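Local coordinates for VC0179-like protein (PDB 4XJ6) that probably joins GTP and ATP into the cyclic dinucleotide cyclic GMP-AMP, as a magnesium-dependent bacterial homologue of cyclic GMP-AMP synthase, at residues Leu20-Thr25 with Leu118-His123; Gln114-Asn119 with Val278-Lys283. All coordinates share one frame; numbering follows the deposited sequence.

Interaction 1. Residues Leu20-Thr25 with Leu118-His123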
ATOM      1  N   LEU A  20      -6.529   3.476 -16.434  1.00 20.32           N
ATOM      2  CA  LEU A  20      -6.084   3.297 -15.058  1.00 24.46           C
ATOM      3  C   LEU A  20      -6.455   1.926 -14.499  1.00 27.58           C
ATOM      4  O   LEU A  20      -5.615   1.239 -13.916  1.00 27.47           O
ATOM      5  CB  LEU A  20      -6.667   4.387 -14.158  1.00 17.18           C
ATOM      6  CG  LEU A  20      -6.177   5.817 -14.382  1.00 28.50           C
ATOM      7  CD1 LEU A  20      -6.837   6.781 -13.394  1.00 17.11           C
ATOM      8  CD2 LEU A  20      -4.651   5.890 -14.299  1.00 24.85           C
ATOM      9  N   LYS A  21      -7.713   1.533 -14.670  1.00 29.56           N
ATOM     10  CA  LYS A  21      -8.204   0.309 -14.054  1.00 26.75           C
ATOM     11  C   LYS A  21      -7.688  -0.944 -14.753  1.00 26.50           C
ATOM     12  O   LYS A  21      -7.620  -1.011 -15.980  1.00 25.85           O
ATOM     13  CB  LYS A  21      -9.728   0.299 -14.037  1.00 31.79           C
ATOM     14  CG  LYS A  21     -10.305  -0.626 -12.984  1.00 38.37           C
ATOM     15  CD  LYS A  21     -11.815  -0.532 -12.927  1.00 44.70           C
ATOM     16  CE  LYS A  21     -12.328  -1.049 -11.592  1.00 48.81           C
ATOM     17  NZ  LYS A  21     -11.777  -2.397 -11.266  1.00 48.66           N
ATOM     18  N   LEU A  22      -7.334  -1.941 -13.948  1.00 24.93           N
ATOM     19  CA  LEU A  22      -6.845  -3.220 -14.447  1.00 26.25           C
ATOM     20  C   LEU A  22      -7.984  -4.071 -14.999  1.00 28.67           C
ATOM     21  O   LEU A  22      -9.115  -3.993 -14.521  1.00 25.13           O
ATOM     22  CB  LEU A  22      -6.120  -3.990 -13.337  1.00 24.50           C
ATOM     23  CG  LEU A  22      -4.672  -3.644 -12.981  1.00 25.65           C
ATOM     24  CD1 LEU A  22      -4.511  -2.213 -12.492  1.00 26.35           C
ATOM     25  CD2 LEU A  22      -4.162  -4.614 -11.931  1.00 26.64           C
ATOM     26  N   SER A  23      -7.684  -4.884 -16.005  1.00 24.29           N
ATOM     27  CA  SER A  23      -8.653  -5.850 -16.500  1.00 29.75           C
ATOM     28  C   SER A  23      -8.647  -7.074 -15.590  1.00 32.48           C
ATOM     29  O   SER A  23      -7.795  -7.189 -14.705  1.00 29.26           O
ATOM     30  CB  SER A  23      -8.340  -6.252 -17.939  1.00 28.27           C
ATOM     31  OG  SER A  23      -7.098  -6.926 -18.019  1.00 37.13           O
ATOM     32  N   LYS A  24      -9.592  -7.985 -15.802  1.00 31.36           N
ATOM     33  CA  LYS A  24      -9.658  -9.195 -14.990  1.00 34.27           C
ATOM     34  C   LYS A  24      -8.401 -10.033 -15.180  1.00 35.82           C
ATOM     35  O   LYS A  24      -7.912 -10.651 -14.236  1.00 36.50           O
ATOM     36  CB  LYS A  24     -10.898 -10.022 -15.334  1.00 38.15           C
ATOM     37  CG  LYS A  24     -11.069 -11.262 -14.460  1.00 44.02           C
ATOM     38  CD  LYS A  24     -11.302 -12.503 -15.302  1.00 49.86           C
ATOM     39  CE  LYS A  24     -11.420 -13.751 -14.442  1.00 52.04           C
ATOM     40  NZ  LYS A  24     -12.488 -13.638 -13.410  1.00 55.50           N
ATOM     41  N   THR A  25      -7.886 -10.048 -16.406  1.00 33.81           N
ATOM     42  CA  THR A  25      -6.662 -10.774 -16.723  1.00 34.06           C
ATOM     43  C   THR A  25      -5.486 -10.266 -15.900  1.00 31.95           C
ATOM     44  O   THR A  25      -4.740 -11.046 -15.311  1.00 33.80           O
ATOM     45  CB  THR A  25      -6.309 -10.661 -18.222  1.00 35.12           C
ATOM     46  OG1 THR A  25      -7.327 -11.294 -19.008  1.00 40.51           O
ATOM     47  CG2 THR A  25      -4.973 -11.326 -18.504  1.00 35.40           C
ATOM     48  N   LEU A 118      -6.499   0.586  -7.400  1.00 25.43           N
ATOM     49  CA  LEU A 118      -5.175   0.323  -7.945  1.00 25.34           C
ATOM     50  C   LEU A 118      -5.075   0.775  -9.395  1.00 24.50           C
ATOM     51  O   LEU A 118      -5.817   0.301 -10.253  1.00 24.14           O
ATOM     52  CB  LEU A 118      -4.836  -1.163  -7.836  1.00 28.75           C
ATOM     53  CG  LEU A 118      -3.474  -1.551  -8.412  1.00 30.54           C
ATOM     54  CD1 LEU A 118      -2.368  -0.797  -7.693  1.00 29.79           C
ATOM     55  CD2 LEU A 118      -3.267  -3.041  -8.298  1.00 33.54           C
ATOM     56  N   ASN A 119      -4.156   1.696  -9.662  1.00 22.64           N
ATOM     57  CA  ASN A 119      -3.945   2.190 -11.016  1.00 20.79           C
ATOM     58  C   ASN A 119      -2.783   1.492 -11.710  1.00 23.50           C
ATOM     59  O   ASN A 119      -1.856   1.007 -11.059  1.00 20.71           O
ATOM     60  CB  ASN A 119      -3.693   3.701 -11.007  1.00 18.32           C
ATOM     61  CG  ASN A 119      -4.933   4.503 -10.662  1.00 22.41           C
ATOM     62  OD1 ASN A 119      -6.056   4.009 -10.759  1.00 24.53           O
ATOM     63  ND2 ASN A 119      -4.735   5.756 -10.267  1.00 20.62           N
ATOM     64  N   ARG A 120      -2.841   1.441 -13.037  1.00 25.30           N
ATOM     65  CA  ARG A 120      -1.698   1.014 -13.830  1.00 26.91           C
ATOM     66  C   ARG A 120      -0.566   2.019 -13.645  1.00 26.51           C
ATOM     67  O   ARG A 120      -0.816   3.212 -13.482  1.00 23.51           O
ATOM     68  CB  ARG A 120      -2.061   0.893 -15.313  1.00 26.89           C
ATOM     69  CG  ARG A 120      -2.999  -0.252 -15.663  1.00 29.40           C
ATOM     70  CD  ARG A 120      -3.078  -0.423 -17.175  1.00 35.54           C
ATOM     71  NE  ARG A 120      -4.014  -1.466 -17.585  1.00 43.60           N
ATOM     72  CZ  ARG A 120      -5.267  -1.236 -17.968  1.00 45.67           C
ATOM     73  NH1 ARG A 120      -5.743   0.003 -17.991  1.00 43.76           N
ATOM     74  NH2 ARG A 120      -6.049  -2.246 -18.329  1.00 44.88           N
ATOM     75  N   PRO A 121       0.685   1.540 -13.665  1.00 29.43           N
ATOM     76  CA  PRO A 121       1.826   2.450 -13.547  1.00 26.84           C
ATOM     77  C   PRO A 121       2.046   3.235 -14.838  1.00 30.58           C
ATOM     78  O   PRO A 121       1.592   2.814 -15.905  1.00 28.02           O
ATOM     79  CB  PRO A 121       2.994   1.506 -13.256  1.00 24.85           C
ATOM     80  CG  PRO A 121       2.608   0.243 -13.927  1.00 26.15           C
ATOM     81  CD  PRO A 121       1.114   0.137 -13.778  1.00 28.04           C
ATOM     82  N   PHE A 122       2.731   4.369 -14.737  1.00 28.31           N
ATOM     83  CA  PHE A 122       2.852   5.291 -15.863  1.00 28.04           C
ATOM     84  C   PHE A 122       4.294   5.452 -16.325  1.00 27.84           C
ATOM     85  O   PHE A 122       4.643   5.043 -17.430  1.00 32.61           O
ATOM     86  CB  PHE A 122       2.262   6.655 -15.491  1.00 29.05           C
ATOM     87  CG  PHE A 122       2.360   7.681 -16.581  1.00 28.85           C
ATOM     88  CD1 PHE A 122       1.881   7.409 -17.853  1.00 30.04           C
ATOM     89  CD2 PHE A 122       2.918   8.925 -16.331  1.00 30.92           C
ATOM     90  CE1 PHE A 122       1.972   8.357 -18.860  1.00 30.24           C
ATOM     91  CE2 PHE A 122       3.008   9.874 -17.335  1.00 30.28           C
ATOM     92  CZ  PHE A 122       2.533   9.587 -18.599  1.00 29.44           C
ATOM     93  N   HIS A 123       5.125   6.055 -15.481  1.00 23.34           N
ATOM     94  CA  HIS A 123       6.535   6.252 -15.798  1.00 22.67           C
ATOM     95  C   HIS A 123       7.291   4.921 -15.682  1.00 30.78           C
ATOM     96  O   HIS A 123       6.881   4.048 -14.916  1.00 34.32           O
ATOM     97  CB  HIS A 123       7.135   7.325 -14.881  1.00 23.05           C
ATOM     98  CG  HIS A 123       6.579   8.696 -15.119  1.00 25.13           C
ATOM     99  ND1 HIS A 123       6.698   9.348 -16.328  1.00 25.46           N
ATOM    100  CD2 HIS A 123       5.895   9.536 -14.306  1.00 24.72           C
ATOM    101  CE1 HIS A 123       6.115  10.530 -16.249  1.00 23.27           C
ATOM    102  NE2 HIS A 123       5.617  10.668 -15.034  1.00 26.82           N
TER
HETATM  103  O   HOH W   1      -7.806  -1.577 -10.985  1.00 23.33           O

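Interaction 2. Residues Gln114-Asn119 with Val278-Lys283. With GH3 (3'-deoxy-guanosine-5'-triphosphate), chain D.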
ATOM      1  N   GLN A 114      -7.461  -3.875  -2.443  1.00 23.12           N
ATOM      2  CA  GLN A 114      -8.555  -4.403  -1.640  1.00 22.56           C
ATOM      3  C   GLN A 114      -9.835  -3.587  -1.821  1.00 23.06           C
ATOM      4  O   GLN A 114     -10.920  -4.155  -1.942  1.00 25.37           O
ATOM      5  CB  GLN A 114      -8.156  -4.453  -0.162  1.00 27.15           C
ATOM      6  CG  GLN A 114      -9.233  -5.017   0.755  1.00 26.23           C
ATOM      7  CD  GLN A 114      -9.620  -6.446   0.406  1.00 33.48           C
ATOM      8  OE1 GLN A 114      -8.826  -7.200  -0.159  1.00 39.34           O
ATOM      9  NE2 GLN A 114     -10.849  -6.823   0.740  1.00 37.80           N
ATOM     10  N   TYR A 115      -9.718  -2.260  -1.842  1.00 25.57           N
ATOM     11  CA  TYR A 115     -10.893  -1.422  -2.078  1.00 30.16           C
ATOM     12  C   TYR A 115     -10.901  -0.814  -3.481  1.00 27.14           C
ATOM     13  O   TYR A 115     -11.481   0.249  -3.698  1.00 20.18           O
ATOM     14  CB  TYR A 115     -11.015  -0.308  -1.025  1.00 20.05           C
ATOM     15  CG  TYR A 115      -9.717   0.327  -0.570  1.00 19.31           C
ATOM     16  CD1 TYR A 115      -8.995   1.172  -1.408  1.00 22.94           C
ATOM     17  CD2 TYR A 115      -9.236   0.114   0.716  1.00 26.85           C
ATOM     18  CE1 TYR A 115      -7.817   1.761  -0.981  1.00 18.35           C
ATOM     19  CE2 TYR A 115      -8.063   0.700   1.149  1.00 18.77           C
ATOM     20  CZ  TYR A 115      -7.356   1.521   0.299  1.00 23.62           C
ATOM     21  OH  TYR A 115      -6.186   2.102   0.735  1.00 21.92           O
ATOM     22  N   ASP A 116     -10.250  -1.496  -4.421  1.00 28.76           N
ATOM     23  CA  ASP A 116     -10.378  -1.199  -5.850  1.00 23.71           C
ATOM     24  C   ASP A 116     -10.041   0.247  -6.235  1.00 25.29           C
ATOM     25  O   ASP A 116     -10.905   0.989  -6.705  1.00 23.52           O
ATOM     26  CB  ASP A 116     -11.802  -1.531  -6.318  1.00 25.04           C
ATOM     27  CG  ASP A 116     -11.955  -1.469  -7.828  1.00 30.03           C
ATOM     28  OD1 ASP A 116     -10.962  -1.726  -8.540  1.00 28.13           O
ATOM     29  OD2 ASP A 116     -13.068  -1.157  -8.303  1.00 33.71           O
ATOM     30  N   THR A 117      -8.787   0.642  -6.039  1.00 24.84           N
ATOM     31  CA  THR A 117      -8.309   1.939  -6.516  1.00 24.81           C
ATOM     32  C   THR A 117      -6.895   1.815  -7.086  1.00 25.17           C
ATOM     33  O   THR A 117      -6.185   2.810  -7.239  1.00 19.86           O
ATOM     34  CB  THR A 117      -8.318   3.012  -5.401  1.00 21.95           C
ATOM     35  OG1 THR A 117      -7.661   2.501  -4.237  1.00 20.19           O
ATOM     36  CG2 THR A 117      -9.743   3.415  -5.037  1.00 18.98           C
ATOM     37  N   LEU A 118      -6.499   0.586  -7.400  1.00 25.43           N
ATOM     38  CA  LEU A 118      -5.175   0.323  -7.945  1.00 25.34           C
ATOM     39  C   LEU A 118      -5.075   0.775  -9.395  1.00 24.50           C
ATOM     40  O   LEU A 118      -5.817   0.301 -10.253  1.00 24.14           O
ATOM     41  CB  LEU A 118      -4.836  -1.163  -7.836  1.00 28.75           C
ATOM     42  CG  LEU A 118      -3.474  -1.551  -8.412  1.00 30.54           C
ATOM     43  CD1 LEU A 118      -2.368  -0.797  -7.693  1.00 29.79           C
ATOM     44  CD2 LEU A 118      -3.267  -3.041  -8.298  1.00 33.54           C
ATOM     45  N   ASN A 119      -4.156   1.696  -9.662  1.00 22.64           N
ATOM     46  CA  ASN A 119      -3.945   2.190 -11.016  1.00 20.79           C
ATOM     47  C   ASN A 119      -2.783   1.492 -11.710  1.00 23.50           C
ATOM     48  O   ASN A 119      -1.856   1.007 -11.059  1.00 20.71           O
ATOM     49  CB  ASN A 119      -3.693   3.701 -11.007  1.00 18.32           C
ATOM     50  CG  ASN A 119      -4.933   4.503 -10.662  1.00 22.41           C
ATOM     51  OD1 ASN A 119      -6.056   4.009 -10.759  1.00 24.53           O
ATOM     52  ND2 ASN A 119      -4.735   5.756 -10.267  1.00 20.62           N
ATOM     53  N   VAL A 278     -12.509   9.767  -8.815  1.00 20.78           N
ATOM     54  CA  VAL A 278     -11.743  10.982  -8.548  1.00 30.06           C
ATOM     55  C   VAL A 278     -10.492  10.699  -7.714  1.00 25.26           C
ATOM     56  O   VAL A 278      -9.517  11.449  -7.779  1.00 23.69           O
ATOM     57  CB  VAL A 278     -12.600  12.051  -7.831  1.00 30.92           C
ATOM     58  CG1 VAL A 278     -13.795  12.441  -8.688  1.00 32.04           C
ATOM     59  CG2 VAL A 278     -13.064  11.547  -6.484  1.00 33.08           C
ATOM     60  N   CYS A 279     -10.517   9.619  -6.935  1.00 19.77           N
ATOM     61  CA  CYS A 279      -9.343   9.208  -6.170  1.00 19.91           C
ATOM     62  C   CYS A 279      -8.325   8.561  -7.099  1.00 20.27           C
ATOM     63  O   CYS A 279      -7.123   8.780  -6.963  1.00 18.46           O
ATOM     64  CB  CYS A 279      -9.726   8.245  -5.042  1.00 21.28           C
ATOM     65  SG  CYS A 279     -10.440   9.043  -3.583  1.00 27.27           S
ATOM     66  N   ARG A 280      -8.820   7.764  -8.042  1.00 18.88           N
ATOM     67  CA  ARG A 280      -7.979   7.169  -9.076  1.00 22.68           C
ATOM     68  C   ARG A 280      -7.290   8.251  -9.897  1.00 23.13           C
ATOM     69  O   ARG A 280      -6.092   8.171 -10.174  1.00 28.86           O
ATOM     70  CB  ARG A 280      -8.803   6.274 -10.005  1.00 25.49           C
ATOM     71  CG  ARG A 280      -9.120   4.891  -9.462  1.00 23.35           C
ATOM     72  CD  ARG A 280      -9.877   4.080 -10.504  1.00 19.79           C
ATOM     73  NE  ARG A 280     -10.100   2.703 -10.080  1.00 25.60           N
ATOM     74  CZ  ARG A 280      -9.199   1.734 -10.194  1.00 19.80           C
ATOM     75  NH1 ARG A 280      -8.007   1.993 -10.713  1.00 19.44           N
ATOM     76  NH2 ARG A 280      -9.487   0.506  -9.784  1.00 20.09           N
ATOM     77  N   PHE A 281      -8.062   9.263 -10.282  1.00 20.42           N
ATOM     78  CA  PHE A 281      -7.564  10.352 -11.117  1.00 19.18           C
ATOM     79  C   PHE A 281      -6.493  11.176 -10.401  1.00 21.39           C
ATOM     80  O   PHE A 281      -5.498  11.575 -11.005  1.00 20.36           O
ATOM     81  CB  PHE A 281      -8.723  11.253 -11.549  1.00 19.70           C
ATOM     82  CG  PHE A 281      -9.747  10.555 -12.403  1.00 23.98           C
ATOM     83  CD1 PHE A 281      -9.422   9.402 -13.094  1.00 20.08           C
ATOM     84  CD2 PHE A 281     -11.036  11.053 -12.514  1.00 20.68           C
ATOM     85  CE1 PHE A 281     -10.359   8.760 -13.879  1.00 20.65           C
ATOM     86  CE2 PHE A 281     -11.979  10.413 -13.297  1.00 24.46           C
ATOM     87  CZ  PHE A 281     -11.638   9.262 -13.981  1.00 22.61           C
ATOM     88  N   MET A 282      -6.703  11.425  -9.112  1.00 19.79           N
ATOM     89  CA  MET A 282      -5.745  12.188  -8.318  1.00 21.00           C
ATOM     90  C   MET A 282      -4.452  11.403  -8.133  1.00 22.97           C
ATOM     91  O   MET A 282      -3.358  11.976  -8.143  1.00 21.42           O
ATOM     92  CB  MET A 282      -6.338  12.559  -6.959  1.00 19.27           C
ATOM     93  CG  MET A 282      -7.377  13.673  -7.019  1.00 27.61           C
ATOM     94  SD  MET A 282      -6.826  15.106  -7.971  1.00 27.17           S
ATOM     95  CE  MET A 282      -5.281  15.504  -7.157  1.00 26.18           C
ATOM     96  N   LYS A 283      -4.581  10.091  -7.967  1.00 18.33           N
ATOM     97  CA  LYS A 283      -3.416   9.225  -7.841  1.00 18.07           C
ATOM     98  C   LYS A 283      -2.667   9.155  -9.165  1.00 19.36           C
ATOM     99  O   LYS A 283      -1.439   9.074  -9.189  1.00 20.08           O
ATOM    100  CB  LYS A 283      -3.830   7.827  -7.387  1.00 21.35           C
ATOM    101  CG  LYS A 283      -4.328   7.770  -5.952  1.00 22.67           C
ATOM    102  CD  LYS A 283      -4.979   6.433  -5.634  1.00 25.02           C
ATOM    103  CE  LYS A 283      -3.985   5.285  -5.714  1.00 25.40           C
ATOM    104  NZ  LYS A 283      -4.606   3.992  -5.306  1.00 24.88           N
TER
HETATM  105  PG  GH3 D 503      -1.611   2.682  -3.930  1.00 21.70           P
HETATM  106  O1G GH3 D 503      -0.864   3.935  -4.314  1.00 17.32           O
HETATM  107  O2G GH3 D 503      -0.680   1.679  -3.296  1.00 22.35           O
HETATM  108  O3G GH3 D 503      -2.218   2.063  -5.164  1.00 23.59           O
HETATM  109  O3B GH3 D 503      -2.773   3.106  -2.898  1.00 24.21           O
HETATM  110  PB  GH3 D 503      -2.953   2.407  -1.454  1.00 23.09           P
HETATM  111  O1B GH3 D 503      -4.377   2.583  -0.990  1.00 27.84           O
HETATM  112  O2B GH3 D 503      -2.641   0.932  -1.495  1.00 20.51           O
HETATM  113  O3A GH3 D 503      -1.963   3.223  -0.474  1.00 20.86           O
HETATM  114  PA  GH3 D 503      -0.657   2.569   0.199  1.00 30.08           P
HETATM  115  O1A GH3 D 503       0.365   3.657   0.442  1.00 28.41           O
HETATM  116  O2A GH3 D 503      -0.077   1.464  -0.648  1.00 26.51           O
HETATM  117  O5' GH3 D 503      -1.141   1.957   1.606  1.00 25.68           O
HETATM  118  C5' GH3 D 503      -1.813   0.721   1.675  1.00 24.87           C
HETATM  119  C4' GH3 D 503      -2.492   0.594   3.031  1.00 26.59           C
HETATM  120  O4' GH3 D 503      -1.556   0.877   4.051  1.00 29.44           O
HETATM  121  C3' GH3 D 503      -3.647   1.560   3.225  1.00 26.13           C
HETATM  122  C2' GH3 D 503      -3.593   1.870   4.705  1.00 21.83           C
HETATM  123  O2' GH3 D 503      -4.474   1.022   5.404  1.00 19.99           O
HETATM  124  C1' GH3 D 503      -2.162   1.572   5.122  1.00 21.67           C
HETATM  125  N9  GH3 D 503      -1.448   2.844   5.300  1.00 25.19           N
HETATM  126  C8  GH3 D 503      -0.539   3.371   4.420  1.00 23.80           C
HETATM  127  N7  GH3 D 503      -0.083   4.546   4.916  1.00 24.48           N
HETATM  128  C5  GH3 D 503      -0.687   4.765   6.110  1.00 27.00           C
HETATM  129  C6  GH3 D 503      -0.587   5.797   7.033  1.00 25.16           C
HETATM  130  O6  GH3 D 503       0.169   6.742   6.820  1.00 30.10           O
HETATM  131  N1  GH3 D 503      -1.339   5.756   8.187  1.00 26.58           N
HETATM  132  C2  GH3 D 503      -2.185   4.695   8.424  1.00 30.31           C
HETATM  133  N2  GH3 D 503      -2.908   4.661   9.542  1.00 31.18           N
HETATM  134  N3  GH3 D 503      -2.280   3.672   7.502  1.00 30.48           N
HETATM  135  C4  GH3 D 503      -1.546   3.702   6.364  1.00 27.68           C
HETATM  136  O   HOH W   2      -5.953   4.332  -2.958  1.00 26.49           O
HETATM  137  O   HOH W   1      -7.806  -1.577 -10.985  1.00 23.33           O

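Interaction 1. Residues Leu20-Thr25 with Leu118-His123
Leu20, Leu22 and Arg120 carry a partly buried loop-to-loop contact, in which the turn between helices 16-20 and 24-57 lies against the loop leading from strand 106-110 to strand 128-138. One direct backbone bond joins the two: Arg120 N donates to Leu20 O at 2.9 Å. The CA-H of Asn119 points at the same oxygen. A second backbone link is indirect, through a water that accepts from Leu22 N and donates to Leu118 O.

The loop 118-123 belongs to the nucleotidyltransferase domain and precedes the strand carrying Asp129 and Asp131, two of the magnesium ligands; Leu118 itself lines the nucleotide pocket. Lys21 is the first residue to leave helical geometry, and Ser23 is the N-cap of helix 24-57, so the contact falls exactly where the chain changes from one helix to the next.

Arg120, extended from CG to NE, runs alongside Leu22 in the opposite direction, Arg120 CG 4.0 Å from Leu22 CD1. Its guanidinium then slides beneath the turn, with Lys21 O and Leu22 CA over one face. Lys21 O is 2.9 Å from Arg120 NH1, but the angle is too poor for a hydrogen bond; the group is held instead by a salt bridge to Glu26 and by the carbonyls of Ser18 and Lys19. At the other end, Leu20 CB rests 3.5 Å from Asn119 OD1, and Leu20 CD1 and CD2 lie against the Asn119 amide, which makes its hydrogen bonds with Arg280. Leu22 CD2 meets Leu118 CD2 tip to tip at 4.1 Å.

Interaction 2. Residues Gln114-Asn119 with Val278-Lys283
The irregular loop 114-119 passes beside helical residues 278-283, coming nearest at Thr117 and Arg280; helix side chains donate four of the five bonds, two of them to backbone carbonyls. Arg280 is extended from CG to NE, which carries its guanidinium under the loop with Thr117 CA 3.7 Å above the centre of one face. Arg280 NH1 donates to Leu118 O at 2.8 Å with 154° at the hydrogen, although it approaches from above the carbonyl plane, and more weakly to Asn119 OD1. Arg280 NH2 forms a salt bridge with Asp116 OD1 at 3.0 Å; the bond is weak, with only 123° at the hydrogen, and Lys21 is the stronger partner of Asp116. A water accepting from NH2 and donating to Leu118 O adds a further link. Asn119 completes the exchange: Asn119 ND2 returns a 2.8 Å bond to Arg280 O, so its amide grips both the side chain and the backbone of one residue.

One helical turn on, Lys283 bends at chi3 (64°) and sends Lys283 NZ to Thr117 O, 2.8 Å away and above the carbonyl plane. Lys283 NZ also bonds to O3G (3.1 Å) and O3B of the bound 3'-deoxy-GTP. A second water accepts from NZ, bonds to Thr117 OG1 and donates to O1B, to which Tyr115 OH also donates.

This is the triphosphate end of the nucleotide pocket, where a loop of the nucleotidyltransferase domain lies against a helix of the C-terminal domain. A loop carbonyl, the triphosphate and a water share one ammonium, consistent with a part in holding the phosphates, while the Arg280 and Asn119 bonds probably help to fix the loop whose Tyr115 bonds O1B directly and whose Thr117 reaches it through water.

Both interactions hold the same loop, sharing Leu118 and Asn119, but against different partners: interaction 1 sets it on the turn before helix 24-57, interaction 2 on helix 274-289. Their buried areas are nearly equal, 376 and 369 Å², yet interaction 2 is the more buried, with five of its six touching residues buried against three of seven. Its chemistry is nonetheless polar, and on the Lys283 side it extends to the triphosphate; interaction 1 combines leucine packing, one direct backbone bond and the Arg120 guanidinium set against the turn. They join directly where Lys21 NZ meets Asp116 OD1 in a 2.9 Å salt bridge and Leu20 CD1 packs on Phe281 CD1, and one water serves both at Leu118 O.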